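Local coordinates for probable glutamine-binding lipoprotein GlnH (GLNBP) (Mycobacterium tuberculosis, PDB 6H20), which binds amino acids as a solute-binding lipoprotein, probably preferring aspartate, and is thought to control protein kinase G activity and so glutamate metabolism, at residues T121-C126 and G169-R174; R174-I179 and P228-Q233; T75-D80 and T136-A141. All coordinates share one frame; numbering follows the deposited sequence.

Contact 1. Residues T121-C126 and G169-R174; sequences TMSITC and GTTSLR. With ASN (asparagine), chain B.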
ATOM      1  N   THR A 121       1.027   0.859   1.724  1.00 13.42           N
ATOM      2  CA  THR A 121      -0.023   0.274   0.886  1.00 14.15           C
ATOM      3  C   THR A 121       0.242  -1.196   0.540  1.00 13.64           C
ATOM      4  O   THR A 121       0.109  -1.617  -0.605  1.00 16.36           O
ATOM      5  CB  THR A 121      -0.266   1.119  -0.385  1.00 14.43           C
ATOM      6  OG1 THR A 121       0.920   1.175  -1.206  1.00 15.97           O
ATOM      7  CG2 THR A 121      -0.679   2.546  -0.016  1.00 16.99           C
ATOM      8  N   MET A 122       0.620  -1.999   1.532  1.00 14.43           N
ATOM      9  CA  MET A 122       1.225  -3.291   1.218  1.00 14.80           C
ATOM     10  C   MET A 122       0.151  -4.369   1.181  1.00 17.31           C
ATOM     11  O   MET A 122      -0.307  -4.840   2.229  1.00 16.15           O
ATOM     12  CB  MET A 122       2.337  -3.646   2.202  1.00 14.50           C
ATOM     13  CG  MET A 122       3.216  -4.767   1.689  1.00 15.15           C
ATOM     14  SD  MET A 122       4.620  -4.989   2.770  1.00 18.34           S
ATOM     15  CE  MET A 122       5.453  -6.314   1.911  1.00 18.31           C
ATOM     16  N   SER A 123      -0.244  -4.769  -0.030  1.00 14.75           N
ATOM     17  CA  SER A 123      -1.260  -5.807  -0.168  1.00 14.73           C
ATOM     18  C   SER A 123      -0.772  -7.134   0.396  1.00 15.20           C
ATOM     19  O   SER A 123       0.356  -7.572   0.144  1.00 16.23           O
ATOM     20  CB  SER A 123      -1.636  -6.004  -1.629  1.00 16.91           C
ATOM     21  OG  SER A 123      -2.241  -4.829  -2.117  1.00 14.88           O
ATOM     22  N   ILE A 124      -1.649  -7.777   1.151  1.00 15.43           N
ATOM     23  CA  ILE A 124      -1.362  -9.070   1.760  1.00 16.29           C
ATOM     24  C   ILE A 124      -1.647 -10.140   0.717  1.00 17.49           C
ATOM     25  O   ILE A 124      -2.782 -10.269   0.249  1.00 19.65           O
ATOM     26  CB  ILE A 124      -2.251  -9.281   2.990  1.00 14.33           C
ATOM     27  CG1 ILE A 124      -2.024  -8.211   4.063  1.00 15.61           C
ATOM     28  CG2 ILE A 124      -2.033 -10.686   3.586  1.00 18.17           C
ATOM     29  CD1 ILE A 124      -3.230  -8.061   5.036  1.00 18.80           C
ATOM     30  N   THR A 125      -0.626 -10.917   0.357  1.00 18.76           N
ATOM     31  CA  THR A 125      -0.788 -11.987  -0.621  1.00 19.94           C
ATOM     32  C   THR A 125      -0.150 -13.268  -0.098  1.00 21.84           C
ATOM     33  O   THR A 125       0.720 -13.246   0.779  1.00 20.98           O
ATOM     34  CB  THR A 125      -0.156 -11.649  -1.985  1.00 20.19           C
ATOM     35  OG1 THR A 125       1.271 -11.617  -1.858  1.00 22.17           O
ATOM     36  CG2 THR A 125      -0.671 -10.295  -2.515  1.00 18.94           C
ATOM     37  N   CYS A 126      -0.561 -14.390  -0.685  1.00 23.36           N
ATOM     38  CA  CYS A 126       0.020 -15.669  -0.292  1.00 25.02           C
ATOM     39  C   CYS A 126       1.501 -15.739  -0.640  1.00 25.32           C
ATOM     40  O   CYS A 126       2.309 -16.240   0.153  1.00 26.56           O
ATOM     41  CB  CYS A 126      -0.752 -16.809  -0.941  1.00 31.78           C
ATOM     42  SG  CYS A 126      -2.367 -17.037  -0.179  1.00 43.50           S
ATOM     43  N   GLY A 169       7.589  -4.023  -8.707  1.00 18.26           N
ATOM     44  CA  GLY A 169       7.482  -4.631  -7.392  1.00 17.83           C
ATOM     45  C   GLY A 169       6.087  -4.631  -6.820  1.00 18.79           C
ATOM     46  O   GLY A 169       5.921  -4.818  -5.605  1.00 21.28           O
ATOM     47  N   THR A 170       5.068  -4.436  -7.648  1.00 16.45           N
ATOM     48  CA  THR A 170       3.713  -4.291  -7.138  1.00 15.42           C
ATOM     49  C   THR A 170       2.811  -5.407  -7.639  1.00 14.67           C
ATOM     50  O   THR A 170       3.058  -6.032  -8.678  1.00 17.51           O
ATOM     51  CB  THR A 170       3.102  -2.947  -7.561  1.00 15.46           C
ATOM     52  OG1 THR A 170       3.020  -2.879  -8.997  1.00 15.89           O
ATOM     53  CG2 THR A 170       3.920  -1.779  -7.015  1.00 15.63           C
ATOM     54  N   THR A 171       1.731  -5.639  -6.889  1.00 14.64           N
ATOM     55  CA  THR A 171       0.696  -6.547  -7.362  1.00 16.31           C
ATOM     56  C   THR A 171       0.038  -5.994  -8.609  1.00 16.72           C
ATOM     57  O   THR A 171      -0.477  -6.767  -9.426  1.00 18.03           O
ATOM     58  CB  THR A 171      -0.392  -6.696  -6.295  1.00 15.19           C
ATOM     59  OG1 THR A 171      -0.909  -5.396  -5.978  1.00 15.74           O
ATOM     60  CG2 THR A 171       0.146  -7.398  -5.014  1.00 18.17           C
ATOM     61  N   SER A 172       0.095  -4.666  -8.782  1.00 15.03           N
ATOM     62  CA  SER A 172      -0.544  -4.019  -9.921  1.00 15.98           C
ATOM     63  C   SER A 172       0.068  -4.492 -11.224  1.00 21.01           C
ATOM     64  O   SER A 172      -0.646  -4.757 -12.201  1.00 16.93           O
ATOM     65  CB  SER A 172      -0.375  -2.505  -9.794  1.00 15.56           C
ATOM     66  OG  SER A 172      -0.672  -2.078  -8.482  1.00 15.30           O
ATOM     67  N   LEU A 173       1.400  -4.608 -11.249  1.00 18.67           N
ATOM     68  CA  LEU A 173       2.098  -5.115 -12.423  1.00 23.60           C
ATOM     69  C   LEU A 173       1.639  -6.527 -12.744  1.00 20.79           C
ATOM     70  O   LEU A 173       1.352  -6.853 -13.900  1.00 23.43           O
ATOM     71  CB  LEU A 173       3.605  -5.081 -12.156  1.00 22.15           C
ATOM     72  CG  LEU A 173       4.556  -5.745 -13.152  1.00 24.91           C
ATOM     73  CD1 LEU A 173       4.294  -5.277 -14.575  1.00 23.75           C
ATOM     74  CD2 LEU A 173       6.004  -5.462 -12.742  1.00 30.94           C
ATOM     75  N   ARG A 174       1.532  -7.375 -11.716  1.00 18.91           N
ATOM     76  CA  ARG A 174       1.113  -8.753 -11.939  1.00 23.13           C
ATOM     77  C   ARG A 174      -0.271  -8.828 -12.581  1.00 21.44           C
ATOM     78  O   ARG A 174      -0.502  -9.652 -13.474  1.00 26.48           O
ATOM     79  CB  ARG A 174       1.158  -9.526 -10.618  1.00 24.51           C
ATOM     80  CG  ARG A 174       0.640 -10.952 -10.710  1.00 30.22           C
ATOM     81  CD  ARG A 174       1.520 -11.833 -11.586  1.00 34.23           C
ATOM     82  NE  ARG A 174       1.015 -13.208 -11.643  1.00 39.93           N
ATOM     83  CZ  ARG A 174      -0.057 -13.581 -12.337  1.00 40.82           C
ATOM     84  NH1 ARG A 174      -0.450 -14.848 -12.329  1.00 41.42           N
ATOM     85  NH2 ARG A 174      -0.738 -12.688 -13.041  1.00 40.77           N
TER
HETATM   86  N   ASN B 401      -0.942  -2.318  -3.027  1.00 15.01           N
HETATM   87  CA  ASN B 401      -0.155  -2.693  -4.201  1.00 14.26           C
HETATM   88  C   ASN B 401       0.978  -3.608  -3.776  1.00 15.65           C
HETATM   89  O   ASN B 401       1.907  -3.866  -4.564  1.00 14.72           O
HETATM   90  CB  ASN B 401       0.386  -1.453  -4.914  1.00 15.45           C
HETATM   91  CG  ASN B 401       1.424  -0.718  -4.101  1.00 16.10           C
HETATM   92  OD1 ASN B 401       1.555  -0.903  -2.895  1.00 17.19           O
HETATM   93  ND2 ASN B 401       2.198   0.101  -4.775  1.00 15.55           N
HETATM   94  OXT ASN B 401       0.955  -4.090  -2.623  1.00 15.29           O
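T125 and T171 meet methyl to methyl, CG2 against CG2 at 3.9 Å, their side chains running past each other in opposite directions. CB of S123 lies 4.1 Å from T171 CG2, so the direct touch is small and apolar, and bound asparagine bridges the two segments beside it. With chi1 at 57°, T171 OG1 is tucked over its own backbone and bonds to Q233 OE1, which leaves CG2 for T125. S123 OG also hydrogen-bonds Q233 OE1 and accepts from the ligand's amino group, ASN N to S123 OG 3.0 Å. That amino group also donates to T121 O at 2.7 Å. Each carboxylate oxygen is met by a nearly straight backbone N-H from a different segment: S123 N reaches ASN OXT at 2.9 Å (163°), and T171 N reaches ASN O at 2.9 Å (159°). T121 OG1 gives its proton to ASN OD1, 2.8 Å away; D209, R106 and R128 add further hydrogen bonds to the ligand. T170 is the N-cap, its OG1 accepting from L173 N at 3.3 Å, and the helix start facing the carboxylate probably adds favourable polarity. The segments thus form facing walls of the amino-acid pocket: the loop between strand 117-118 and helix 126-129 on one side, the first turn of helix 171-176 on the other, with W191 of helix 191-199 against T170 and S172.

Contact 2. Residues R174-I179 and P228-Q233; sequences RRIREI and PDMADQ
R175 of helix 171-176 faces A231, in the approach to strand 232-240, with CA atoms 7.4 Å apart; the helical side runs on into a type I turn, I176 to I179. One side-chain bond joins the segments: R175 NE donates to M230 O at 2.9 Å (154°), with the oxygen in the guanidinium plane but the donor tilted out of the carbonyl plane. A bend at chi2 (61°) folds the arginine toward that carbonyl. M230 bends in turn at chi3 (63°), placing its CE over the centre of the guanidinium, 4.2 Å above the plane, so the group is held by its edge and covered on a face by one residue. The same CE packs on I176 CD1 at 4.0 Å, while R175 CG rests 4.3 Å from A231 CB. E178 ties in the arginines, its OE2 2.9 Å from R174 NH2; its OE1 faces R175 NH1 only as a long, charge-only pair. Q233 NE2 bonds to A231 O from above the carbonyl plane. The helix connects the parallel strands 163-167 and 184-188, a beta-alpha-beta crossover of the kind found in lobes of periplasmic-binding proteins, here joined to the start of a strand leading back between lobes.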
ATOM      1  N   ARG A 174       1.532  -7.375 -11.716  1.00 18.91           N
ATOM      2  CA  ARG A 174       1.113  -8.753 -11.939  1.00 23.13           C
ATOM      3  C   ARG A 174      -0.271  -8.828 -12.581  1.00 21.44           C
ATOM      4  O   ARG A 174      -0.502  -9.652 -13.474  1.00 26.48           O
ATOM      5  CB  ARG A 174       1.158  -9.526 -10.618  1.00 24.51           C
ATOM      6  CG  ARG A 174       0.640 -10.952 -10.710  1.00 30.22           C
ATOM      7  CD  ARG A 174       1.520 -11.833 -11.586  1.00 34.23           C
ATOM      8  NE  ARG A 174       1.015 -13.208 -11.643  1.00 39.93           N
ATOM      9  CZ  ARG A 174      -0.057 -13.581 -12.337  1.00 40.82           C
ATOM     10  NH1 ARG A 174      -0.450 -14.848 -12.329  1.00 41.42           N
ATOM     11  NH2 ARG A 174      -0.738 -12.688 -13.041  1.00 40.77           N
ATOM     12  N   ARG A 175      -1.188  -7.944 -12.181  1.00 20.71           N
ATOM     13  CA  ARG A 175      -2.535  -7.972 -12.749  1.00 20.88           C
ATOM     14  C   ARG A 175      -2.551  -7.478 -14.197  1.00 22.69           C
ATOM     15  O   ARG A 175      -3.266  -8.031 -15.040  1.00 21.42           O
ATOM     16  CB  ARG A 175      -3.473  -7.137 -11.875  1.00 20.25           C
ATOM     17  CG  ARG A 175      -4.886  -6.962 -12.438  1.00 20.47           C
ATOM     18  CD  ARG A 175      -5.581  -8.306 -12.597  1.00 20.88           C
ATOM     19  NE  ARG A 175      -6.926  -8.181 -13.160  1.00 21.49           N
ATOM     20  CZ  ARG A 175      -7.200  -8.150 -14.461  1.00 26.94           C
ATOM     21  NH1 ARG A 175      -6.219  -8.215 -15.357  1.00 25.78           N
ATOM     22  NH2 ARG A 175      -8.457  -8.044 -14.871  1.00 24.80           N
ATOM     23  N   ILE A 176      -1.782  -6.433 -14.505  1.00 21.09           N
ATOM     24  CA  ILE A 176      -1.686  -5.960 -15.887  1.00 21.74           C
ATOM     25  C   ILE A 176      -1.062  -7.020 -16.792  1.00 22.40           C
ATOM     26  O   ILE A 176      -1.364  -7.085 -17.993  1.00 24.65           O
ATOM     27  CB  ILE A 176      -0.911  -4.627 -15.926  1.00 19.93           C
ATOM     28  CG1 ILE A 176      -1.688  -3.561 -15.161  1.00 24.44           C
ATOM     29  CG2 ILE A 176      -0.640  -4.188 -17.364  1.00 27.78           C
ATOM     30  CD1 ILE A 176      -3.094  -3.395 -15.605  1.00 25.24           C
ATOM     31  N   ARG A 177      -0.181  -7.865 -16.244  1.00 23.86           N
ATOM     32  CA  ARG A 177       0.425  -8.932 -17.039  1.00 25.32           C
ATOM     33  C   ARG A 177      -0.570 -10.022 -17.429  1.00 25.56           C
ATOM     34  O   ARG A 177      -0.219 -10.901 -18.222  1.00 30.12           O
ATOM     35  CB  ARG A 177       1.611  -9.541 -16.286  1.00 26.11           C
ATOM     36  CG  ARG A 177       2.836  -8.641 -16.236  1.00 28.33           C
ATOM     37  CD  ARG A 177       3.733  -8.849 -17.462  1.00 28.44           C
ATOM     38  NE  ARG A 177       4.435 -10.128 -17.381  1.00 35.41           N
ATOM     39  CZ  ARG A 177       4.148 -11.183 -18.136  1.00 34.88           C
ATOM     40  NH1 ARG A 177       3.183 -11.107 -19.040  1.00 35.56           N
ATOM     41  NH2 ARG A 177       4.824 -12.316 -17.984  1.00 36.81           N
ATOM     42  N   GLU A 178      -1.792  -9.997 -16.891  1.00 23.38           N
ATOM     43  CA  GLU A 178      -2.827 -10.940 -17.287  1.00 28.25           C
ATOM     44  C   GLU A 178      -3.608 -10.486 -18.504  1.00 28.87           C
ATOM     45  O   GLU A 178      -4.311 -11.304 -19.106  1.00 31.96           O
ATOM     46  CB  GLU A 178      -3.807 -11.188 -16.138  1.00 26.11           C
ATOM     47  CG  GLU A 178      -3.170 -11.858 -14.947  1.00 28.04           C
ATOM     48  CD  GLU A 178      -4.097 -11.926 -13.747  1.00 34.23           C
ATOM     49  OE1 GLU A 178      -5.301 -11.620 -13.891  1.00 36.77           O
ATOM     50  OE2 GLU A 178      -3.610 -12.286 -12.657  1.00 42.96           O
ATOM     51  N   ILE A 179      -3.497  -9.217 -18.888  1.00 24.73           N
ATOM     52  CA  ILE A 179      -4.376  -8.678 -19.916  1.00 23.29           C
ATOM     53  C   ILE A 179      -3.972  -9.226 -21.277  1.00 26.89           C
ATOM     54  O   ILE A 179      -2.785  -9.253 -21.630  1.00 28.70           O
ATOM     55  CB  ILE A 179      -4.362  -7.144 -19.879  1.00 23.24           C
ATOM     56  CG1 ILE A 179      -4.968  -6.659 -18.567  1.00 20.82           C
ATOM     57  CG2 ILE A 179      -5.140  -6.572 -21.047  1.00 25.33           C
ATOM     58  CD1 ILE A 179      -4.752  -5.164 -18.318  1.00 22.23           C
ATOM     59  N   PRO A 228     -13.865  -1.494 -13.908  1.00 22.56           N
ATOM     60  CA  PRO A 228     -14.351  -2.336 -12.813  1.00 21.35           C
ATOM     61  C   PRO A 228     -13.256  -2.574 -11.785  1.00 21.77           C
ATOM     62  O   PRO A 228     -12.088  -2.245 -11.981  1.00 21.64           O
ATOM     63  CB  PRO A 228     -14.679  -3.643 -13.538  1.00 24.93           C
ATOM     64  CG  PRO A 228     -13.649  -3.721 -14.612  1.00 27.92           C
ATOM     65  CD  PRO A 228     -13.352  -2.294 -15.034  1.00 24.41           C
ATOM     66  N   ASP A 229     -13.656  -3.155 -10.664  1.00 19.58           N
ATOM     67  CA  ASP A 229     -12.671  -3.665  -9.724  1.00 19.01           C
ATOM     68  C   ASP A 229     -11.884  -4.781 -10.403  1.00 26.25           C
ATOM     69  O   ASP A 229     -12.466  -5.766 -10.868  1.00 31.03           O
ATOM     70  CB  ASP A 229     -13.399  -4.197  -8.489  1.00 19.32           C
ATOM     71  CG  ASP A 229     -13.888  -3.094  -7.573  1.00 26.48           C
ATOM     72  OD1 ASP A 229     -13.521  -1.911  -7.759  1.00 29.75           O
ATOM     73  OD2 ASP A 229     -14.650  -3.417  -6.642  1.00 35.75           O
ATOM     74  N   MET A 230     -10.562  -4.620 -10.493  1.00 16.72           N
ATOM     75  CA  MET A 230      -9.719  -5.560 -11.219  1.00 15.88           C
ATOM     76  C   MET A 230      -8.998  -6.559 -10.320  1.00 16.42           C
ATOM     77  O   MET A 230      -8.539  -7.595 -10.822  1.00 20.06           O
ATOM     78  CB  MET A 230      -8.649  -4.813 -12.024  1.00 17.98           C
ATOM     79  CG  MET A 230      -9.222  -3.888 -13.097  1.00 15.86           C
ATOM     80  SD  MET A 230      -7.959  -2.792 -13.777  1.00 20.66           S
ATOM     81  CE  MET A 230      -6.847  -3.973 -14.510  1.00 19.34           C
ATOM     82  N   ALA A 231      -8.895  -6.280  -9.019  1.00 16.19           N
ATOM     83  CA  ALA A 231      -8.164  -7.138  -8.090  1.00 15.36           C
ATOM     84  C   ALA A 231      -8.179  -6.540  -6.698  1.00 14.67           C
ATOM     85  O   ALA A 231      -7.766  -5.393  -6.512  1.00 15.69           O
ATOM     86  CB  ALA A 231      -6.701  -7.284  -8.517  1.00 17.47           C
ATOM     87  N   ASP A 232      -8.628  -7.318  -5.717  1.00 16.19           N
ATOM     88  CA  ASP A 232      -8.657  -6.852  -4.338  1.00 14.48           C
ATOM     89  C   ASP A 232      -7.247  -6.577  -3.822  1.00 15.19           C
ATOM     90  O   ASP A 232      -6.286  -7.279  -4.160  1.00 18.09           O
ATOM     91  CB  ASP A 232      -9.283  -7.943  -3.469  1.00 16.88           C
ATOM     92  CG  ASP A 232      -9.407  -7.530  -2.029  1.00 21.26           C
ATOM     93  OD1 ASP A 232      -9.996  -6.456  -1.797  1.00 21.79           O
ATOM     94  OD2 ASP A 232      -8.926  -8.276  -1.139  1.00 23.53           O
ATOM     95  N   GLN A 233      -7.134  -5.553  -2.972  1.00 15.28           N
ATOM     96  CA  GLN A 233      -5.849  -5.116  -2.415  1.00 16.67           C
ATOM     97  C   GLN A 233      -6.033  -4.870  -0.927  1.00 15.86           C
ATOM     98  O   GLN A 233      -6.274  -3.739  -0.482  1.00 16.03           O
ATOM     99  CB  GLN A 233      -5.361  -3.842  -3.117  1.00 14.29           C
ATOM    100  CG  GLN A 233      -5.372  -3.943  -4.642  1.00 14.73           C
ATOM    101  CD  GLN A 233      -4.342  -4.917  -5.207  1.00 14.23           C
ATOM    102  OE1 GLN A 233      -3.292  -5.160  -4.610  1.00 17.01           O
ATOM    103  NE2 GLN A 233      -4.638  -5.463  -6.377  1.00 16.36           N
TER

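Contact 3. Residues T75-D80 and T136-A141; sequences TGFDVD and TVYLDA
D78 OD1 takes the proton of Y138 OH in a short bond of 2.6 Å, joining the start of helix 77-90 to the approach of strand 139-148, one of the strands that run between the lobes of this periplasmic-binding-protein fold. The hydroxyl reaches the oxygen from above, 40° out of the carboxylate plane, and that plane stands 72° from the phenol ring. The other oxygen, D78 OD2, accepts from T121 N, so both ends of the buried carboxylate are held and its rotation is fixed. One O-H and one N-H donor would probably favour the charged form. Through T121, which itself binds the ligand, D78 is a second-shell residue of the pocket. Beside this bond the F77 and Y138 rings meet edge to edge, CE1 of F77 lying 3.8 Å from Y138 CD1, each near the plane of the other ring. F77 gets there with CG anti to its backbone N (chi1 -173°), which carries the ring toward the strand. L266 of helix 262-270 also touches F77, and W263 of that helix donates its NE1 to Y138 O. G76 is the N-cap residue of helix 77-90, and its O accepts from D80 N at 3.0 Å. On the strand side, L139 CD2 comes at the F77 ring obliquely, 4.0 Å from CE1.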
ATOM      1  N   THR A  75       3.733  12.715   5.733  1.00 22.49           N
ATOM      2  CA  THR A  75       2.381  12.600   6.247  1.00 22.01           C
ATOM      3  C   THR A  75       1.573  11.711   5.315  1.00 18.33           C
ATOM      4  O   THR A  75       2.053  11.273   4.264  1.00 20.17           O
ATOM      5  CB  THR A  75       1.761  13.989   6.450  1.00 24.40           C
ATOM      6  OG1 THR A  75       0.557  13.878   7.223  1.00 25.43           O
ATOM      7  CG2 THR A  75       1.469  14.663   5.114  1.00 23.10           C
ATOM      8  N   GLY A  76       0.334  11.450   5.709  1.00 15.53           N
ATOM      9  CA  GLY A  76      -0.549  10.584   4.957  1.00 14.29           C
ATOM     10  C   GLY A  76      -1.192   9.532   5.843  1.00 17.18           C
ATOM     11  O   GLY A  76      -0.854   9.367   7.014  1.00 16.26           O
ATOM     12  N   PHE A  77      -2.130   8.796   5.231  1.00 14.16           N
ATOM     13  CA  PHE A  77      -2.861   7.743   5.948  1.00 13.73           C
ATOM     14  C   PHE A  77      -1.918   6.684   6.513  1.00 15.00           C
ATOM     15  O   PHE A  77      -2.067   6.265   7.669  1.00 16.78           O
ATOM     16  CB  PHE A  77      -3.882   7.106   4.999  1.00 15.39           C
ATOM     17  CG  PHE A  77      -4.817   6.120   5.652  1.00 14.71           C
ATOM     18  CD1 PHE A  77      -4.507   4.776   5.672  1.00 15.67           C
ATOM     19  CD2 PHE A  77      -6.018   6.544   6.205  1.00 18.93           C
ATOM     20  CE1 PHE A  77      -5.370   3.859   6.253  1.00 17.22           C
ATOM     21  CE2 PHE A  77      -6.887   5.626   6.797  1.00 16.95           C
ATOM     22  CZ  PHE A  77      -6.544   4.280   6.809  1.00 17.36           C
ATOM     23  N   ASP A  78      -0.952   6.220   5.707  1.00 13.51           N
ATOM     24  CA  ASP A  78      -0.024   5.191   6.176  1.00 14.72           C
ATOM     25  C   ASP A  78       0.889   5.722   7.279  1.00 17.12           C
ATOM     26  O   ASP A  78       1.185   5.003   8.246  1.00 16.38           O
ATOM     27  CB  ASP A  78       0.813   4.652   5.016  1.00 13.92           C
ATOM     28  CG  ASP A  78       0.103   3.571   4.214  1.00 15.04           C
ATOM     29  OD1 ASP A  78      -0.859   2.951   4.720  1.00 14.91           O
ATOM     30  OD2 ASP A  78       0.570   3.312   3.085  1.00 16.67           O
ATOM     31  N   VAL A  79       1.352   6.969   7.150  1.00 14.71           N
ATOM     32  CA  VAL A  79       2.137   7.592   8.215  1.00 15.97           C
ATOM     33  C   VAL A  79       1.348   7.601   9.518  1.00 18.82           C
ATOM     34  O   VAL A  79       1.881   7.290  10.596  1.00 17.33           O
ATOM     35  CB  VAL A  79       2.537   9.015   7.786  1.00 16.89           C
ATOM     36  CG1 VAL A  79       3.252   9.720   8.922  1.00 20.90           C
ATOM     37  CG2 VAL A  79       3.401   8.949   6.543  1.00 19.04           C
ATOM     38  N   ASP A  80       0.063   7.943   9.435  1.00 14.94           N
ATOM     39  CA  ASP A  80      -0.766   8.035  10.632  1.00 15.10           C
ATOM     40  C   ASP A  80      -1.035   6.662  11.231  1.00 17.02           C
ATOM     41  O   ASP A  80      -1.040   6.521  12.459  1.00 17.21           O
ATOM     42  CB  ASP A  80      -2.055   8.798  10.319  1.00 16.39           C
ATOM     43  CG  ASP A  80      -1.823  10.294  10.170  1.00 17.91           C
ATOM     44  OD1 ASP A  80      -0.744  10.793  10.564  1.00 23.63           O
ATOM     45  OD2 ASP A  80      -2.732  10.973   9.646  1.00 20.38           O
ATOM     46  N   THR A 136      -3.445  -7.912  10.540  1.00 16.34           N
ATOM     47  CA  THR A 136      -4.767  -7.931   9.935  1.00 14.88           C
ATOM     48  C   THR A 136      -4.932  -6.743   8.980  1.00 14.10           C
ATOM     49  O   THR A 136      -4.126  -5.804   8.942  1.00 15.40           O
ATOM     50  CB  THR A 136      -5.850  -7.861  11.009  1.00 14.60           C
ATOM     51  OG1 THR A 136      -5.652  -6.696  11.828  1.00 16.85           O
ATOM     52  CG2 THR A 136      -5.833  -9.126  11.880  1.00 18.48           C
ATOM     53  N   VAL A 137      -6.013  -6.785   8.200  1.00 16.56           N
ATOM     54  CA  VAL A 137      -6.224  -5.788   7.150  1.00 14.85           C
ATOM     55  C   VAL A 137      -6.603  -4.451   7.770  1.00 14.89           C
ATOM     56  O   VAL A 137      -7.543  -4.370   8.571  1.00 17.01           O
ATOM     57  CB  VAL A 137      -7.325  -6.271   6.194  1.00 15.40           C
ATOM     58  CG1 VAL A 137      -7.652  -5.197   5.142  1.00 16.64           C
ATOM     59  CG2 VAL A 137      -6.943  -7.592   5.550  1.00 16.90           C
ATOM     60  N   TYR A 138      -5.903  -3.378   7.371  1.00 15.78           N
ATOM     61  CA  TYR A 138      -6.245  -2.048   7.865  1.00 14.99           C
ATOM     62  C   TYR A 138      -6.920  -1.147   6.835  1.00 15.67           C
ATOM     63  O   TYR A 138      -7.436  -0.083   7.204  1.00 16.88           O
ATOM     64  CB  TYR A 138      -5.020  -1.344   8.492  1.00 14.21           C
ATOM     65  CG  TYR A 138      -3.952  -0.879   7.522  1.00 12.77           C
ATOM     66  CD1 TYR A 138      -4.039   0.358   6.896  1.00 15.65           C
ATOM     67  CD2 TYR A 138      -2.840  -1.677   7.261  1.00 14.42           C
ATOM     68  CE1 TYR A 138      -3.048   0.778   6.024  1.00 14.55           C
ATOM     69  CE2 TYR A 138      -1.838  -1.259   6.387  1.00 14.41           C
ATOM     70  CZ  TYR A 138      -1.967  -0.028   5.765  1.00 13.27           C
ATOM     71  OH  TYR A 138      -0.982   0.378   4.902  1.00 15.12           O
ATOM     72  N   LEU A 139      -6.965  -1.556   5.572  1.00 15.49           N
ATOM     73  CA  LEU A 139      -7.693  -0.818   4.549  1.00 14.69           C
ATOM     74  C   LEU A 139      -7.822  -1.761   3.370  1.00 16.89           C
ATOM     75  O   LEU A 139      -6.869  -2.476   3.059  1.00 17.27           O
ATOM     76  CB  LEU A 139      -6.901   0.426   4.122  1.00 16.20           C
ATOM     77  CG  LEU A 139      -7.618   1.383   3.164  1.00 15.25           C
ATOM     78  CD1 LEU A 139      -8.796   2.031   3.855  1.00 17.27           C
ATOM     79  CD2 LEU A 139      -6.643   2.452   2.679  1.00 17.79           C
ATOM     80  N   ASP A 140      -8.991  -1.782   2.732  1.00 15.80           N
ATOM     81  CA  ASP A 140      -9.230  -2.682   1.605  1.00 15.38           C
ATOM     82  C   ASP A 140      -9.465  -1.861   0.346  1.00 17.25           C
ATOM     83  O   ASP A 140     -10.498  -1.191   0.220  1.00 23.42           O
ATOM     84  CB  ASP A 140     -10.417  -3.605   1.876  1.00 18.61           C
ATOM     85  CG  ASP A 140     -10.564  -4.669   0.817  1.00 23.88           C
ATOM     86  OD1 ASP A 140      -9.528  -5.233   0.398  1.00 22.40           O
ATOM     87  OD2 ASP A 140     -11.714  -4.951   0.403  1.00 30.50           O
ATOM     88  N   ALA A 141      -8.523  -1.919  -0.582  1.00 15.16           N
ATOM     89  CA  ALA A 141      -8.607  -1.177  -1.835  1.00 14.36           C
ATOM     90  C   ALA A 141      -8.848  -2.145  -2.992  1.00 14.99           C
ATOM     91  O   ALA A 141      -8.901  -3.366  -2.821  1.00 16.00           O
ATOM     92  CB  ALA A 141      -7.333  -0.351  -2.042  1.00 16.38           C
TER

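From the N terminus, segment 75-80 opens contact 3 and 121-126 opens contact 1 before 136-141 closes the first loop; 169-174 then closes contact 1, so contacts 1 and 3 cross. Contact 2 follows in series: 174-179 continues helix 171-176 with R174 shared, and 228-233 closes it far downstream. Contact 3 holds helix 77-90 of one lobe to the beginning of the interlobe strand 139-148, contact 1 brings the two lobes' walls together round the ligand, and contact 2 sits in the other lobe. The chain returns through strand 232-240, which pairs antiparallel with 139-148; there Q233 N meets A141 O at 2.8 Å, linking contact 2 to contact 3.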